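PDB 4F0L: amidohydrolase from Brucella melitensis biovar Abortus, which probably acts as a metal-dependent deaminase of the amidohydrolase family, binding a metal ion inside a TIM-barrel-like catalytic domain. Local coordinates for residues R184-D188 against P189-A193; G198-K201 against T202-F206; G257-P260 against V261-L264. All coordinates share one frame; numbering follows the deposited sequence.

Overall arrangement
The three contacts follow one another along the chain, all within the amidohydrolase part of it, a family of the TIM-barrel clan. Contacts 1 and 2 mark the two ends of one helix, 189-203: residues 184-193 start it and residues 198-206 bring it to its close before strand 210-215, with centres about 18 Å apart. Contact 3, residues 257-264, opens helix 260-267 after helix 246-256, its centre about 25 Å from that of contact 1 and about 35 Å from that of contact 2. None of them touches another. Contacts 1 and 2 lie away from the metal, whereas in contact 3 the side chain of Pro260 is about 9 Å from that of the iron ligand His241.

Contact 1: residues R184-D188 against P189-A193; sequences RFIND and PERFA
Arg191 reaches back from the first turn of helix 189-203 to the loop before it, crossing the side chain of Asn187 at about a right angle. The amide and guanidinium planes stand 78° apart, yet the bond between them is nearly straight: Arg191 NE gives its hydrogen to Asn187 OD1 at 2.9 Å, with OD1 in the guanidinium plane and NE in the amide carbonyl plane. Arg191 NH2 bonds Ile186 O at 3.0 Å, approaching from above that carbonyl's plane. A bend at chi3 (74°) turns the guanidinium edge toward these two oxygens, and two bonds fix its rotation. His133 NE2 is hydrogen-bonded to the same two oxygens, Asn187 OD1 and Ile186 O. Asn187 CB also lies 4.1 Å from Phe192 CB. Asp188 swings its carboxylate over the start of the helix: with CG between backbone N and carbonyl carbon (chi1 65°), OD1 accepts from Arg191 N at 2.8 Å, the N-capping bond. Asp188 O accepts from Phe192 N, also at 2.8 Å. Glu190, whose carboxylate pairs with Arg194, brings OE1 to 4.0 Å from Asp188 OD1, a like-charge approach. Aspartate at the N-cap followed by proline in the first turn is a classic helix start.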
loop_
_atom_site.group_PDB
_atom_site.type_symbol
_atom_site.label_atom_id
_atom_site.label_comp_id
_atom_site.label_asym_id
_atom_site.label_seq_id
_atom_site.Cartn_x
_atom_site.Cartn_y
_atom_site.Cartn_z
ATOM N N ARG B 184 14.911 -27.738 11.928
ATOM C CA ARG B 184 13.523 -28.192 11.707
ATOM C C ARG B 184 13.149 -28.282 10.222
ATOM O O ARG B 184 12.051 -28.727 9.901
ATOM C CB ARG B 184 12.521 -27.272 12.400
ATOM C CG ARG B 184 12.826 -27.012 13.861
ATOM C CD ARG B 184 11.691 -26.273 14.514
ATOM N NE ARG B 184 10.493 -27.104 14.698
ATOM C CZ ARG B 184 9.338 -26.669 15.203
ATOM N NH1 ARG B 184 9.189 -25.408 15.579
ATOM N NH2 ARG B 184 8.325 -27.502 15.385
ATOM N N PHE B 185 14.045 -27.818 9.335
ATOM C CA PHE B 185 13.753 -27.694 7.895
ATOM C C PHE B 185 14.357 -28.831 7.101
ATOM O O PHE B 185 13.989 -29.044 5.950
ATOM C CB PHE B 185 14.332 -26.397 7.308
ATOM C CG PHE B 185 14.032 -25.137 8.098
ATOM C CD1 PHE B 185 12.912 -25.027 8.892
ATOM C CD2 PHE B 185 14.910 -24.054 8.024
ATOM C CE1 PHE B 185 12.654 -23.882 9.608
ATOM C CE2 PHE B 185 14.671 -22.894 8.746
ATOM C CZ PHE B 185 13.542 -22.816 9.542
ATOM N N ILE B 186 15.293 -29.538 7.719
ATOM C CA ILE B 186 16.242 -30.408 7.029
ATOM C C ILE B 186 15.626 -31.753 6.667
ATOM O O ILE B 186 14.914 -32.341 7.465
ATOM C CB ILE B 186 17.477 -30.665 7.955
ATOM C CG1 ILE B 186 18.242 -29.380 8.203
ATOM C CG2 ILE B 186 18.420 -31.751 7.426
ATOM C CD1 ILE B 186 19.413 -29.577 9.158
ATOM N N ASN B 187 15.904 -32.227 5.463
ATOM C CA ASN B 187 15.683 -33.623 5.105
ATOM C C ASN B 187 16.764 -34.066 4.151
ATOM O O ASN B 187 17.377 -33.231 3.475
ATOM C CB ASN B 187 14.331 -33.840 4.411
ATOM C CG ASN B 187 13.177 -33.736 5.349
ATOM O OD1 ASN B 187 13.019 -34.575 6.241
ATOM N ND2 ASN B 187 12.315 -32.721 5.137
ATOM N N ASP B 188 16.969 -35.381 4.056
ATOM C CA ASP B 188 17.671 -35.955 2.908
ATOM C C ASP B 188 16.622 -36.452 1.900
ATOM O O ASP B 188 15.413 -36.443 2.212
ATOM C CB ASP B 188 18.687 -37.033 3.337
ATOM C CG ASP B 188 18.046 -38.265 3.967
ATOM O OD1 ASP B 188 16.831 -38.495 3.827
ATOM O OD2 ASP B 188 18.788 -39.057 4.570
ATOM N N PRO B 189 17.057 -36.841 0.681
ATOM C CA PRO B 189 16.038 -37.095 -0.352
ATOM C C PRO B 189 15.132 -38.267 0.025
ATOM O O PRO B 189 13.939 -38.251 -0.281
ATOM C CB PRO B 189 16.871 -37.405 -1.592
ATOM C CG PRO B 189 18.132 -36.635 -1.375
ATOM C CD PRO B 189 18.408 -36.801 0.096
ATOM N N GLU B 190 15.696 -39.238 0.732
ATOM C CA GLU B 190 14.928 -40.375 1.162
ATOM C C GLU B 190 13.834 -39.974 2.168
ATOM O O GLU B 190 12.671 -40.351 2.005
ATOM C CB GLU B 190 15.845 -41.432 1.780
ATOM C CG GLU B 190 15.132 -42.738 2.104
ATOM C CD GLU B 190 14.514 -42.763 3.500
ATOM O OE1 GLU B 190 14.839 -41.884 4.359
ATOM O OE2 GLU B 190 13.670 -43.676 3.734
ATOM N N ARG B 191 14.213 -39.239 3.219
ATOM C CA ARG B 191 13.219 -38.840 4.208
ATOM C C ARG B 191 12.226 -37.848 3.608
ATOM O O ARG B 191 11.048 -37.845 3.982
ATOM C CB ARG B 191 13.852 -38.254 5.462
ATOM C CG ARG B 191 12.849 -38.055 6.592
ATOM C CD ARG B 191 13.554 -37.850 7.929
ATOM N NE ARG B 191 14.147 -36.521 8.006
ATOM C CZ ARG B 191 15.121 -36.158 8.843
ATOM N NH1 ARG B 191 15.653 -37.040 9.677
ATOM N NH2 ARG B 191 15.587 -34.908 8.821
ATOM N N PHE B 192 12.691 -37.049 2.642
ATOM C CA PHE B 192 11.803 -36.160 1.912
ATOM C C PHE B 192 10.738 -36.927 1.111
ATOM O O PHE B 192 9.567 -36.527 1.141
ATOM C CB PHE B 192 12.583 -35.201 0.990
ATOM C CG PHE B 192 11.710 -34.196 0.297
ATOM C CD1 PHE B 192 11.235 -33.077 0.979
ATOM C CD2 PHE B 192 11.336 -34.369 -1.022
ATOM C CE1 PHE B 192 10.402 -32.149 0.350
ATOM C CE2 PHE B 192 10.504 -33.436 -1.657
ATOM C CZ PHE B 192 10.036 -32.335 -0.967
ATOM N N ALA B 193 11.140 -37.975 0.370
ATOM C CA ALA B 193 10.153 -38.798 -0.377
ATOM C C ALA B 193 9.098 -39.372 0.593
ATOM O O ALA B 193 7.902 -39.353 0.312
ATOM C CB ALA B 193 10.823 -39.935 -1.177
#

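Contact 2: residues G198-K201 against T202-F206; sequences GCRK and TLEGF
Thr202 N donates to Gly198 O at 3.1 Å and Leu203 N to Cys199 O at 2.9 Å, the backbone bonds that bring helix 189-203 to its C-terminal end, where a type II beta turn runs from Leu203 to Phe206. The pattern then tightens, since Glu204 N reaches Lys201 O at 3.2 Å from well above the carbonyl plane, and Phe206 N closes the turn on Leu203 O. Among the side chains, Thr202 OG1 is hydrogen-bonded to Asp148 OD1 of helix 145-157. Leu203 CG rests against the carbonyl oxygen of Cys199, 3.4 Å from Cys199 O, while the nonpolar packing of Leu203 and Cys199 is on Leu163 and Leu211 of the adjoining strands. The charged contact lies on the exposed side, where a salt bridge joins Arg200 NH1 to Glu204 OE2 at 2.8 Å. Its guanidinium and carboxylate planes are 46° apart, and NH1 meets OE2 on the anti side, out of the carboxylate plane, with an N-H...O angle of 136°. Arg200 bends at chi3 (56°) to reach it; its NH2 pairs with Glu197, so the guanidinium bridges two carboxylates. One water donates to both Lys201 O, at 2.9 Å, and Glu204 OE1, at 2.7 Å.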
loop_
_atom_site.group_PDB
_atom_site.type_symbol
_atom_site.label_atom_id
_atom_site.label_comp_id
_atom_site.label_asym_id
_atom_site.label_seq_id
_atom_site.Cartn_x
_atom_site.Cartn_y
_atom_site.Cartn_z
ATOM N N GLY B 198 3.534 -39.138 3.035
ATOM C CA GLY B 198 2.617 -38.751 4.127
ATOM C C GLY B 198 1.658 -37.645 3.706
ATOM O O GLY B 198 0.457 -37.724 3.960
ATOM N N CYS B 199 2.168 -36.650 2.981
ATOM C CA CYS B 199 1.310 -35.575 2.472
ATOM C C CYS B 199 0.268 -36.075 1.479
ATOM O O CYS B 199 -0.899 -35.693 1.550
ATOM C CB CYS B 199 2.141 -34.482 1.798
ATOM S SG CYS B 199 3.237 -33.586 2.889
ATOM N N ARG B 200 0.678 -36.942 0.564
ATOM C CA ARG B 200 -0.273 -37.515 -0.406
ATOM C C ARG B 200 -1.453 -38.219 0.295
ATOM O O ARG B 200 -2.603 -38.033 -0.081
ATOM C CB ARG B 200 0.425 -38.482 -1.369
ATOM C CG ARG B 200 -0.452 -38.933 -2.530
ATOM C CD ARG B 200 0.109 -40.164 -3.223
ATOM N NE ARG B 200 0.321 -41.273 -2.304
ATOM C CZ ARG B 200 -0.653 -42.009 -1.744
ATOM N NH1 ARG B 200 -1.945 -41.762 -1.972
ATOM N NH2 ARG B 200 -0.335 -43.020 -0.930
ATOM N N LYS B 201 -1.167 -39.040 1.293
ATOM C CA LYS B 201 -2.224 -39.711 2.028
ATOM C C LYS B 201 -3.132 -38.714 2.708
ATOM O O LYS B 201 -4.334 -38.819 2.625
ATOM C CB LYS B 201 -1.655 -40.671 3.073
ATOM C CG LYS B 201 -1.022 -41.891 2.459
ATOM C CD LYS B 201 -0.224 -42.691 3.492
ATOM C CE LYS B 201 0.409 -43.910 2.851
ATOM N NZ LYS B 201 1.661 -44.340 3.524
ATOM N N THR B 202 -2.556 -37.730 3.373
ATOM C CA THR B 202 -3.346 -36.689 4.014
ATOM C C THR B 202 -4.261 -35.935 3.054
ATOM O O THR B 202 -5.387 -35.597 3.416
ATOM C CB THR B 202 -2.414 -35.701 4.715
ATOM O OG1 THR B 202 -1.808 -36.377 5.823
ATOM C CG2 THR B 202 -3.152 -34.496 5.199
ATOM N N LEU B 203 -3.776 -35.651 1.847
ATOM C CA LEU B 203 -4.555 -34.893 0.871
ATOM C C LEU B 203 -5.623 -35.716 0.126
ATOM O O LEU B 203 -6.391 -35.178 -0.649
ATOM C CB LEU B 203 -3.623 -34.218 -0.117
ATOM C CG LEU B 203 -2.795 -33.074 0.488
ATOM C CD1 LEU B 203 -1.860 -32.497 -0.572
ATOM C CD2 LEU B 203 -3.656 -31.970 1.061
ATOM N N GLU B 204 -5.685 -37.019 0.375
ATOM C CA GLU B 204 -6.762 -37.830 -0.183
ATOM C C GLU B 204 -8.074 -37.294 0.328
ATOM O O GLU B 204 -8.236 -37.085 1.511
ATOM C CB GLU B 204 -6.614 -39.306 0.213
ATOM C CG GLU B 204 -5.616 -40.024 -0.672
ATOM C CD GLU B 204 -5.328 -41.444 -0.229
ATOM O OE1 GLU B 204 -5.967 -41.934 0.725
ATOM O OE2 GLU B 204 -4.458 -42.070 -0.859
ATOM N N GLY B 205 -9.013 -37.064 -0.561
ATOM C CA GLY B 205 -10.264 -36.450 -0.145
ATOM C C GLY B 205 -10.216 -34.941 0.056
ATOM O O GLY B 205 -11.242 -34.335 0.336
ATOM N N PHE B 206 -9.055 -34.314 -0.069
ATOM C CA PHE B 206 -8.996 -32.845 -0.078
ATOM C C PHE B 206 -9.322 -32.430 -1.516
ATOM O O PHE B 206 -8.432 -32.407 -2.373
ATOM C CB PHE B 206 -7.612 -32.327 0.336
ATOM C CG PHE B 206 -7.582 -30.836 0.669
ATOM C CD1 PHE B 206 -8.103 -29.894 -0.205
ATOM C CD2 PHE B 206 -7.066 -30.388 1.871
ATOM C CE1 PHE B 206 -8.082 -28.539 0.096
ATOM C CE2 PHE B 206 -7.006 -29.022 2.173
ATOM C CZ PHE B 206 -7.531 -28.100 1.296
HETATM O O HOH W 1 -6.204 -40.950 3.249
#

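Contact 3: residues G257-P260 against V261-L264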
loop_
_atom_site.group_PDB
_atom_site.type_symbol
_atom_site.label_atom_id
_atom_site.label_comp_id
_atom_site.label_asym_id
_atom_site.label_seq_id
_atom_site.Cartn_x
_atom_site.Cartn_y
_atom_site.Cartn_z
ATOM N N GLY B 257 30.287 -19.659 -11.940
ATOM C CA GLY B 257 30.524 -18.790 -13.088
ATOM C C GLY B 257 29.224 -18.321 -13.726
ATOM O O GLY B 257 29.238 -17.639 -14.737
ATOM N N LYS B 258 28.090 -18.686 -13.135
ATOM C CA LYS B 258 26.771 -18.392 -13.706
ATOM C C LYS B 258 25.860 -17.737 -12.657
ATOM O O LYS B 258 26.014 -17.939 -11.450
ATOM C CB LYS B 258 26.086 -19.670 -14.201
ATOM C CG LYS B 258 26.683 -20.287 -15.453
ATOM C CD LYS B 258 26.062 -21.657 -15.724
ATOM C CE LYS B 258 26.798 -22.454 -16.796
ATOM N NZ LYS B 258 25.992 -22.671 -18.031
ATOM N N ARG B 259 24.906 -16.958 -13.146
ATOM C CA ARG B 259 23.883 -16.368 -12.285
ATOM C C ARG B 259 22.845 -17.441 -11.955
ATOM O O ARG B 259 22.821 -18.510 -12.570
ATOM C CB ARG B 259 23.234 -15.170 -12.987
ATOM C CG ARG B 259 24.181 -14.049 -13.421
ATOM C CD ARG B 259 23.452 -13.083 -14.381
ATOM N NE ARG B 259 22.305 -12.457 -13.699
ATOM C CZ ARG B 259 22.385 -11.355 -12.955
ATOM N NH1 ARG B 259 23.543 -10.695 -12.833
ATOM N NH2 ARG B 259 21.316 -10.913 -12.330
ATOM N N PRO B 260 21.986 -17.191 -10.952
ATOM C CA PRO B 260 21.084 -18.263 -10.516
ATOM C C PRO B 260 20.078 -18.734 -11.580
ATOM O O PRO B 260 19.984 -19.933 -11.835
ATOM C CB PRO B 260 20.388 -17.658 -9.274
ATOM C CG PRO B 260 21.432 -16.705 -8.753
ATOM C CD PRO B 260 22.059 -16.096 -9.979
ATOM N N VAL B 261 19.322 -17.830 -12.203
ATOM C CA VAL B 261 18.267 -18.294 -13.115
ATOM C C VAL B 261 18.964 -18.982 -14.298
ATOM O O VAL B 261 18.589 -20.057 -14.711
ATOM C CB VAL B 261 17.331 -17.153 -13.586
ATOM C CG1 VAL B 261 16.423 -17.652 -14.711
ATOM C CG2 VAL B 261 16.538 -16.582 -12.396
ATOM N N GLU B 262 20.010 -18.363 -14.805
ATOM C CA GLU B 262 20.802 -18.941 -15.873
ATOM C C GLU B 262 21.269 -20.362 -15.520
ATOM O O GLU B 262 21.153 -21.298 -16.312
ATOM C CB GLU B 262 22.007 -18.006 -16.110
ATOM C CG GLU B 262 22.989 -18.470 -17.151
ATOM C CD GLU B 262 24.275 -17.685 -17.163
ATOM O OE1 GLU B 262 24.592 -16.934 -16.209
ATOM O OE2 GLU B 262 24.983 -17.847 -18.164
ATOM N N TRP B 263 21.778 -20.526 -14.313
ATOM C CA TRP B 263 22.266 -21.824 -13.901
ATOM C C TRP B 263 21.143 -22.828 -13.904
ATOM O O TRP B 263 21.265 -23.933 -14.469
ATOM C CB TRP B 263 22.900 -21.706 -12.541
ATOM C CG TRP B 263 23.554 -22.978 -12.156
ATOM C CD1 TRP B 263 24.900 -23.314 -12.271
ATOM C CD2 TRP B 263 22.900 -24.166 -11.625
ATOM N NE1 TRP B 263 25.106 -24.598 -11.844
ATOM C CE2 TRP B 263 23.948 -25.162 -11.454
ATOM C CE3 TRP B 263 21.598 -24.493 -11.291
ATOM C CZ2 TRP B 263 23.684 -26.416 -10.957
ATOM C CZ3 TRP B 263 21.344 -25.767 -10.801
ATOM C CH2 TRP B 263 22.364 -26.706 -10.645
ATOM N N LEU B 264 20.004 -22.429 -13.326
ATOM C CA LEU B 264 18.850 -23.288 -13.291
ATOM C C LEU B 264 18.375 -23.673 -14.716
ATOM O O LEU B 264 18.089 -24.841 -14.991
ATOM C CB LEU B 264 17.725 -22.620 -12.482
ATOM C CG LEU B 264 16.534 -23.509 -12.124
ATOM C CD1 LEU B 264 16.992 -24.650 -11.229
ATOM C CD2 LEU B 264 15.438 -22.684 -11.429
#
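Glu262 OE1 accepts from the backbone N of Arg259 at 3.1 Å, with an N-H...O angle of 163°. Arg259 is the N-cap of helix 260-267 and Glu262 the third residue after it, so this bond is the half of a capping box in which the N3 side chain holds the N-cap amide. The donor meets OE1 on the anti side, 30° out of the carboxylate plane. With CG anti to the backbone nitrogen (chi1 177°) and the chain extended beyond it, Glu262 lays its carboxylate beside the entering loop. The helix itself begins with Trp263 N bonded to Arg259 O and Leu264 N to Pro260 O, both at 2.9 Å. The charged ends of the loop residues lead elsewhere: Arg259 NE forms a salt bridge with Glu286, which also accepts from Glu262 N, and Lys258 NZ pairs with Asp266. Farther out, the aliphatic part of Lys258 crosses Glu262 at about a right angle, its CG lying 3.9 Å from Glu262 CD. Gly257, with positive phi, turns the chain out of helix 246-256. On the buried side, Pro260 packs against Val242 and Cys252, joining the helix start to strand 238-242 and helix 246-256. The Trp263 indole stacks with His267 and also meets the ring of Trp255. The lysine chain crosses the indole at about a right angle, with Lys258 CD 4.0 Å from Trp263 CD1.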